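Local structure of transcriptional regulator (Streptococcus pneumoniae, 2GNP) at residues Phe86-Gly91 / Glu142-Ser147. The protein is a putative transcriptional regulator that probably binds a sugar or sugar phosphate effector through a Rossmann-like domain, though its function is not established. Residues are numbered along the deposited sequence; the frame is centred on the assembly and turned at random.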
# COMPACT_ATOMS: atom_id res chain seq x y z
N PHE A 86 4.64 13.12 8.54
CA PHE A 86 4.16 11.76 8.23
C PHE A 86 2.71 11.65 8.72
O PHE A 86 2.40 12.11 9.81
CB PHE A 86 5.02 10.74 9.03
CG PHE A 86 6.43 10.62 8.47
CD1 PHE A 86 7.52 11.23 9.11
CD2 PHE A 86 6.63 10.00 7.24
CE1 PHE A 86 8.77 11.20 8.50
CE2 PHE A 86 7.90 9.87 6.67
CZ PHE A 86 8.98 10.48 7.31
N TYR A 87 1.88 10.97 7.92
CA TYR A 87 0.42 10.84 8.14
C TYR A 87 0.06 9.37 7.91
O TYR A 87 0.75 8.66 7.18
CB TYR A 87 -0.37 11.68 7.13
CG TYR A 87 -0.03 13.14 7.19
CD1 TYR A 87 0.99 13.62 6.39
CD2 TYR A 87 -0.71 14.01 8.05
CE1 TYR A 87 1.37 14.99 6.44
CE2 TYR A 87 -0.35 15.38 8.10
CZ TYR A 87 0.71 15.82 7.28
OH TYR A 87 1.07 17.16 7.34
N PRO A 88 -1.04 8.90 8.55
CA PRO A 88 -1.60 7.57 8.25
C PRO A 88 -2.54 7.69 7.07
O PRO A 88 -3.34 8.65 7.00
CB PRO A 88 -2.40 7.23 9.55
CG PRO A 88 -2.90 8.63 10.10
CD PRO A 88 -1.70 9.61 9.64
N LEU A 89 -2.46 6.73 6.16
CA LEU A 89 -3.40 6.62 5.04
C LEU A 89 -4.65 5.81 5.47
O LEU A 89 -5.74 5.96 4.89
CB LEU A 89 -2.78 5.95 3.84
CG LEU A 89 -1.62 6.77 3.22
CD1 LEU A 89 -0.93 5.80 2.26
CD2 LEU A 89 -2.16 8.05 2.52
N ALA A 90 -4.46 4.95 6.44
CA ALA A 90 -5.46 4.01 6.88
C ALA A 90 -4.88 3.28 8.10
O ALA A 90 -3.66 3.02 8.15
CB ALA A 90 -5.77 3.01 5.75
N GLY A 91 -5.77 2.93 9.02
CA GLY A 91 -5.38 2.10 10.16
C GLY A 91 -5.40 0.68 9.61
O GLY A 91 -6.06 0.38 8.60
N GLU A 142 -10.36 17.20 10.55
CA GLU A 142 -10.21 17.98 9.33
C GLU A 142 -8.77 18.08 8.81
O GLU A 142 -8.55 18.04 7.59
CB GLU A 142 -10.76 19.40 9.55
CG GLU A 142 -10.63 20.21 8.35
CD GLU A 142 -11.57 21.40 8.43
OE1 GLU A 142 -11.18 22.41 9.09
OE2 GLU A 142 -12.68 21.30 7.86
N ASN A 143 -7.82 18.31 9.72
CA ASN A 143 -6.40 18.44 9.33
C ASN A 143 -5.99 17.18 8.52
O ASN A 143 -5.34 17.27 7.46
CB ASN A 143 -5.47 18.59 10.56
CG ASN A 143 -5.63 19.91 11.33
OD1 ASN A 143 -5.48 19.96 12.59
ND2 ASN A 143 -5.88 21.00 10.59
N LEU A 144 -6.37 16.02 9.03
CA LEU A 144 -5.90 14.74 8.44
C LEU A 144 -6.64 14.57 7.09
O LEU A 144 -6.04 14.32 6.06
CB LEU A 144 -6.18 13.59 9.41
CG LEU A 144 -5.34 12.33 9.16
CD1 LEU A 144 -6.02 11.09 9.52
CD2 LEU A 144 -4.43 12.25 7.92
N LYS A 145 -7.97 14.80 7.11
CA LYS A 145 -8.75 14.74 5.85
C LYS A 145 -8.19 15.59 4.75
O LYS A 145 -8.11 15.15 3.62
CB LYS A 145 -10.19 15.21 6.15
CG LYS A 145 -11.13 15.24 4.89
CD LYS A 145 -12.62 15.39 5.29
CE LYS A 145 -13.52 15.33 4.04
NZ LYS A 145 -14.96 15.12 4.47
N ASN A 146 -7.80 16.83 5.09
CA ASN A 146 -7.23 17.78 4.13
C ASN A 146 -5.86 17.33 3.66
O ASN A 146 -5.54 17.43 2.50
CB ASN A 146 -7.15 19.18 4.73
CG ASN A 146 -8.55 19.84 4.82
OD1 ASN A 146 -9.48 19.41 4.14
ND2 ASN A 146 -8.65 20.91 5.61
N SER A 147 -5.08 16.82 4.60
CA SER A 147 -3.77 16.33 4.27
C SER A 147 -3.80 15.15 3.29
O SER A 147 -2.94 15.05 2.41
CB SER A 147 -2.95 16.02 5.56
OG SER A 147 -2.59 17.23 6.28
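Tyr-87 and Ser-147 each set the first side-chain bond opposite their own carbonyl carbon (chi1 -59° and -69°), and this puts the serine CH2 over a face of the phenol ring. Ser-147 CB lies 4.0 Å from the centroid of the Tyr-87 ring and 23° off the normal. This is a CH-pi contact, shifted toward the CE2 rim. Ser-147 OG also comes close, 3.4 Å from Tyr-87 CE2, but makes no hydrogen bond to the tyrosine. It donates back to the helix instead, to Asn-143 O at 3.0 Å. That carbonyl also accepts the backbone N-H of Ser-147, and the two donors approach from opposite faces of its plane. The bond from OG to Asn-143 O, and a second between OG and Lys-60 NZ, fix the rotation of the serine hydroxyl group.

One turn earlier, Leu-144 extends its two methyls to the strand. Leu-144 CD2 meets Tyr-87 CD2 obliquely at 4.1 Å. Leu-144 CD1 meets Pro-88 CG at 4.0 Å. No hydrogen bond links the two segments, and all four touching residues are buried. Pro-88 O accepts a hydrogen bond from the indole NE1 of Trp-148, just beyond the helix.

Helix 142-147 runs nearly perpendicular to the strand segment 86-88, with closest approach of the two axes 9.4 Å. Strand 85-88 pairs in parallel with 60-63 and 116-117, and helix 102-113 also packs on Pro-88. The arrangement is helix-on-sheet packing, with a short helix covering part of a largely parallel sheet, in keeping with the Rossmann-like alpha/beta fold of the putative sugar-binding domain.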